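Local coordinates for DotU family type IV/VI secretion system protein (Acinetobacter baumannii, PDB 6Y4R) that probably serves as the cytoplasmic part of a membrane-embedded component of the type VI secretion machinery, a system that exports effector proteins, at residues F79-Q82 / N83-I87; L86-L90 / Q91-F95. All coordinates share one frame; numbering follows the deposited sequence.

Contact 1: residues F79-Q82 / N83-I87; sequences FNLQ and NSWLI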
loop_
_atom_site.group_PDB
_atom_site.type_symbol
_atom_site.label_atom_id
_atom_site.label_comp_id
_atom_site.label_asym_id
_atom_site.label_seq_id
_atom_site.Cartn_x
_atom_site.Cartn_y
_atom_site.Cartn_z
ATOM N N PHE A 79 -8.502 -15.422 -11.846
ATOM C CA PHE A 79 -9.932 -15.481 -11.561
ATOM C C PHE A 79 -10.212 -16.126 -10.203
ATOM O O PHE A 79 -11.081 -15.652 -9.468
ATOM C CB PHE A 79 -10.633 -16.217 -12.714
ATOM C CG PHE A 79 -12.076 -16.589 -12.459
ATOM C CD1 PHE A 79 -12.436 -17.922 -12.279
ATOM C CD2 PHE A 79 -13.079 -15.620 -12.446
ATOM C CE1 PHE A 79 -13.769 -18.290 -12.067
ATOM C CE2 PHE A 79 -14.421 -15.970 -12.236
ATOM C CZ PHE A 79 -14.765 -17.311 -12.048
ATOM N N ASN A 80 -9.485 -17.197 -9.841
ATOM C CA ASN A 80 -9.709 -17.816 -8.532
ATOM C C ASN A 80 -9.114 -17.020 -7.383
ATOM O O ASN A 80 -9.690 -17.017 -6.291
ATOM C CB ASN A 80 -9.177 -19.253 -8.473
ATOM C CG ASN A 80 -9.916 -20.201 -9.392
ATOM O OD1 ASN A 80 -11.104 -20.000 -9.686
ATOM N ND2 ASN A 80 -9.227 -21.253 -9.840
ATOM N N LEU A 81 -8.010 -16.304 -7.600
ATOM C CA LEU A 81 -7.479 -15.483 -6.514
ATOM C C LEU A 81 -8.366 -14.277 -6.260
ATOM O O LEU A 81 -8.558 -13.872 -5.106
ATOM C CB LEU A 81 -6.050 -15.051 -6.809
ATOM C CG LEU A 81 -5.508 -13.855 -6.019
ATOM C CD1 LEU A 81 -5.224 -14.232 -4.578
ATOM C CD2 LEU A 81 -4.229 -13.409 -6.699
ATOM N N GLN A 82 -8.938 -13.710 -7.323
ATOM C CA GLN A 82 -9.870 -12.599 -7.159
ATOM C C GLN A 82 -11.153 -13.069 -6.483
ATOM O O GLN A 82 -11.667 -12.396 -5.586
ATOM C CB GLN A 82 -10.149 -11.951 -8.517
ATOM C CG GLN A 82 -8.877 -11.351 -9.167
ATOM C CD GLN A 82 -9.088 -10.865 -10.594
ATOM O OE1 GLN A 82 -9.744 -11.522 -11.399
ATOM N NE2 GLN A 82 -8.526 -9.713 -10.913
ATOM N N ASN A 83 -11.658 -14.246 -6.854
ATOM C CA ASN A 83 -12.907 -14.729 -6.267
ATOM C C ASN A 83 -12.784 -15.059 -4.785
ATOM O O ASN A 83 -13.782 -14.980 -4.055
ATOM C CB ASN A 83 -13.434 -15.941 -7.016
ATOM C CG ASN A 83 -14.152 -15.570 -8.288
ATOM O OD1 ASN A 83 -14.770 -14.495 -8.381
ATOM N ND2 ASN A 83 -14.145 -16.485 -9.252
ATOM N N SER A 84 -11.618 -15.521 -4.337
ATOM C CA SER A 84 -11.451 -15.710 -2.901
ATOM C C SER A 84 -11.180 -14.383 -2.187
ATOM O O SER A 84 -11.596 -14.195 -1.038
ATOM C CB SER A 84 -10.376 -16.761 -2.623
ATOM O OG SER A 84 -9.074 -16.258 -2.816
ATOM N N TRP A 85 -10.512 -13.442 -2.848
ATOM C CA TRP A 85 -10.158 -12.196 -2.180
ATOM C C TRP A 85 -11.378 -11.309 -1.971
ATOM O O TRP A 85 -11.510 -10.673 -0.918
ATOM C CB TRP A 85 -9.090 -11.459 -2.991
ATOM C CG TRP A 85 -8.274 -10.462 -2.209
ATOM C CD1 TRP A 85 -8.480 -9.110 -2.123
ATOM C CD2 TRP A 85 -7.106 -10.739 -1.422
ATOM N NE1 TRP A 85 -7.508 -8.532 -1.334
ATOM C CE2 TRP A 85 -6.656 -9.513 -0.889
ATOM C CE3 TRP A 85 -6.389 -11.908 -1.126
ATOM C CZ2 TRP A 85 -5.532 -9.423 -0.069
ATOM C CZ3 TRP A 85 -5.277 -11.817 -0.313
ATOM C CH2 TRP A 85 -4.861 -10.588 0.212
ATOM N N LEU A 86 -12.288 -11.257 -2.956
ATOM C CA LEU A 86 -13.429 -10.338 -2.898
ATOM C C LEU A 86 -14.391 -10.675 -1.761
ATOM O O LEU A 86 -15.215 -9.831 -1.381
ATOM C CB LEU A 86 -14.139 -10.321 -4.256
ATOM C CG LEU A 86 -14.866 -11.580 -4.729
ATOM C CD1 LEU A 86 -16.287 -11.749 -4.145
ATOM C CD2 LEU A 86 -14.853 -11.672 -6.253
ATOM N N ILE A 87 -14.307 -11.890 -1.216
ATOM C CA ILE A 87 -15.077 -12.256 -0.029
ATOM C C ILE A 87 -14.861 -11.243 1.087
ATOM O O ILE A 87 -15.798 -10.835 1.788
ATOM C CB ILE A 87 -14.703 -13.675 0.429
ATOM C CG1 ILE A 87 -15.090 -14.703 -0.638
ATOM C CG2 ILE A 87 -15.362 -13.981 1.767
ATOM C CD1 ILE A 87 -16.532 -14.547 -1.106
#
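The amide of Asn-83 lies over one face of the Phe-79 ring, one helical turn further along the chain. Its ND2 sits 2.9 Å above the ring plane, displaced from the middle toward the CE2 and CZ atoms, and ring and amide planes stand 78° apart, so the amide, as modelled, presents its nitrogen end to the face rather than stacking flat on it. The phenyl group gets there because CG is anti to the backbone N of Phe-79 (chi1 169°), which brings the ring alongside the residue four positions on. An aromatic ring suits this exposed side of the helix, and the geometry is consistent with a weak interaction between the amide N-H and the ring face.

Beneath the side chains runs the i to i+4 ladder of a short alpha helix, residues 79-85, in an all-helical cytoplasmic domain. The backbone N atoms of Asn-83, Ser-84, Trp-85 and Leu-86 bond in turn to the O atoms of Phe-79, Asn-80, Leu-81 and Gln-82, at 2.9 to 3.1 Å. Ser-84 OG turns back to Leu-81 O at 3.3 Å, a weak bond that gives the small hydroxyl a backbone partner.

On the buried side, Leu-81 CD1 approaches the Trp-85 indole obliquely, 4.3 Å from CE3. Both side chains also meet helix 27-47, Leu-81 at Pro-27 and Trp-85 at Phe-30 and Arg-31. Trp-85 NE1 donates to Asp-67, while the long arm of Gln-82 carries its NE2 to the carbonyls of Ile-70 and Gln-73.

Contact 2: residues L86-L90 / Q91-F95; sequences LISPL and QLSLF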
loop_
_atom_site.group_PDB
_atom_site.type_symbol
_atom_site.label_atom_id
_atom_site.label_comp_id
_atom_site.label_asym_id
_atom_site.label_seq_id
_atom_site.Cartn_x
_atom_site.Cartn_y
_atom_site.Cartn_z
ATOM N N LEU A 86 -12.288 -11.257 -2.956
ATOM C CA LEU A 86 -13.429 -10.338 -2.898
ATOM C C LEU A 86 -14.391 -10.675 -1.761
ATOM O O LEU A 86 -15.215 -9.831 -1.381
ATOM C CB LEU A 86 -14.139 -10.321 -4.256
ATOM C CG LEU A 86 -14.866 -11.580 -4.729
ATOM C CD1 LEU A 86 -16.287 -11.749 -4.145
ATOM C CD2 LEU A 86 -14.853 -11.672 -6.253
ATOM N N ILE A 87 -14.307 -11.890 -1.216
ATOM C CA ILE A 87 -15.077 -12.256 -0.029
ATOM C C ILE A 87 -14.861 -11.243 1.087
ATOM O O ILE A 87 -15.798 -10.835 1.788
ATOM C CB ILE A 87 -14.703 -13.675 0.429
ATOM C CG1 ILE A 87 -15.090 -14.703 -0.638
ATOM C CG2 ILE A 87 -15.362 -13.981 1.767
ATOM C CD1 ILE A 87 -16.532 -14.547 -1.106
ATOM N N SER A 88 -13.591 -10.875 1.321
ATOM C CA SER A 88 -13.234 -9.856 2.302
ATOM C C SER A 88 -11.935 -9.202 1.875
ATOM O O SER A 88 -10.855 -9.715 2.187
ATOM C CB SER A 88 -13.083 -10.439 3.704
ATOM O OG SER A 88 -13.035 -9.373 4.642
ATOM N N PRO A 89 -11.980 -8.078 1.192
ATOM C CA PRO A 89 -10.735 -7.352 0.932
ATOM C C PRO A 89 -10.179 -6.795 2.227
ATOM O O PRO A 89 -10.913 -6.531 3.182
ATOM C CB PRO A 89 -11.140 -6.252 -0.056
ATOM C CG PRO A 89 -12.552 -6.582 -0.479
ATOM C CD PRO A 89 -13.148 -7.515 0.514
ATOM N N LEU A 90 -8.851 -6.653 2.268
ATOM C CA LEU A 90 -8.180 -6.311 3.528
ATOM C C LEU A 90 -8.505 -4.891 3.987
ATOM O O LEU A 90 -8.429 -4.584 5.187
ATOM C CB LEU A 90 -6.674 -6.465 3.391
ATOM C CG LEU A 90 -6.209 -7.895 3.164
ATOM C CD1 LEU A 90 -4.668 -8.002 3.101
ATOM C CD2 LEU A 90 -6.797 -8.795 4.233
ATOM N N GLN A 91 -8.862 -4.009 3.052
ATOM C CA GLN A 91 -9.337 -2.693 3.448
ATOM C C GLN A 91 -10.602 -2.807 4.265
ATOM O O GLN A 91 -10.766 -2.104 5.268
ATOM C CB GLN A 91 -9.590 -1.818 2.224
ATOM C CG GLN A 91 -8.397 -0.993 1.764
ATOM C CD GLN A 91 -8.136 0.198 2.703
ATOM O OE1 GLN A 91 -9.056 0.930 3.085
ATOM N NE2 GLN A 91 -6.875 0.394 3.065
ATOM N N LEU A 92 -11.466 -3.755 3.903
ATOM C CA LEU A 92 -12.750 -3.906 4.576
ATOM C C LEU A 92 -12.597 -4.756 5.827
ATOM O O LEU A 92 -13.197 -4.460 6.869
ATOM C CB LEU A 92 -13.742 -4.554 3.607
ATOM C CG LEU A 92 -15.156 -4.890 4.063
ATOM C CD1 LEU A 92 -15.964 -3.614 4.165
ATOM C CD2 LEU A 92 -15.831 -5.862 3.132
ATOM N N SER A 93 -11.715 -5.755 5.758
ATOM C CA SER A 93 -11.491 -6.642 6.895
ATOM C C SER A 93 -10.739 -5.931 8.015
ATOM O O SER A 93 -11.159 -5.987 9.180
ATOM C CB SER A 93 -10.771 -7.917 6.421
ATOM O OG SER A 93 -10.347 -8.754 7.488
ATOM N N LEU A 94 -9.677 -5.194 7.682
ATOM C CA LEU A 94 -8.837 -4.594 8.716
ATOM C C LEU A 94 -9.223 -3.163 9.076
ATOM O O LEU A 94 -8.933 -2.713 10.191
ATOM C CB LEU A 94 -7.366 -4.585 8.279
ATOM C CG LEU A 94 -6.686 -5.919 7.990
ATOM C CD1 LEU A 94 -5.181 -5.734 7.766
ATOM C CD2 LEU A 94 -6.934 -6.888 9.141
ATOM N N PHE A 95 -9.876 -2.434 8.180
ATOM C CA PHE A 95 -10.242 -1.061 8.476
ATOM C C PHE A 95 -11.725 -0.799 8.316
ATOM O O PHE A 95 -12.147 0.340 8.498
ATOM C CB PHE A 95 -9.445 -0.096 7.578
ATOM C CG PHE A 95 -7.957 -0.296 7.653
ATOM C CD1 PHE A 95 -7.308 -1.046 6.702
ATOM C CD2 PHE A 95 -7.216 0.255 8.694
ATOM C CE1 PHE A 95 -5.935 -1.262 6.772
ATOM C CE2 PHE A 95 -5.850 0.062 8.774
ATOM C CZ PHE A 95 -5.207 -0.709 7.810
#
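Backbone hydrogen bonds join Pro-89 and Leu-90 to the turn that follows them. Pro-89 O receives Ser-93 N at 2.8 Å and takes a second, weak bond from Leu-92 N at 2.9 Å with an N-H...O angle of only 129°. One residue on, Leu-94 N reaches Leu-90 O at 2.9 Å. Pro-89 stands at the N-cap of helix 90-95, where its ring restricts phi and the lack of an amide hydrogen costs nothing, since the helix makes no use of that nitrogen as a donor.

Apolar contact is modest. The Pro-89 ring and the Leu-92 side chain run alongside each other in the same direction, with CD and CD2 4.1 Å apart; Leu-92 CG is anti to its own nitrogen (chi1 177°), which carries the branch back along the helix start. Leu-94 lies against Cys-63 of helix 52-71, while the Leu-90 side chain leaves for helix 27-47, where Arg-31, Ile-34 and Leu-35 receive it. Its branched hydrocarbon end suits that buried place.

Among the polar side chains, Ser-88 and Ser-93 are simply near one another, their OG atoms 4.0 Å apart. Both lie beside Arg-31 of helix 27-47: the Ser-93 side chain touches it, and Ser-88 O accepts a hydrogen bond from its NH2. Small residues suit a place where the chain passes so close to an arginine.

Proline has no side-chain acceptor to cap the helix, and the first amides, Leu-90 N and Gln-91 N, are bonded instead by the carboxylate of Asp-67 from helix 52-71. A negative charge there would probably be stabilised by the helix dipole, tying the start of this short helix to its neighbour.

In the fold
The two contacts are consecutive in the chain, sharing Leu-86 and Ile-87 at the bend between helix 79-85 and helix 90-95. Contact 1 lies farther out, its centre about 19 Å from the chain centre against about 14 Å for contact 2, and each is only partly buried. Contact 1 is mostly regular helix, running into the loop at Leu-86 and Ile-87, with an amide over an aromatic face outside and an indole inside; contact 2 is a helix start whose first two amides are met by a carboxylate. Both lean on helices 27-47 and 52-71: Asp-67 serves both contacts, and Trp-85 CZ2 touches Leu-90 CD1 at 3.6 Å.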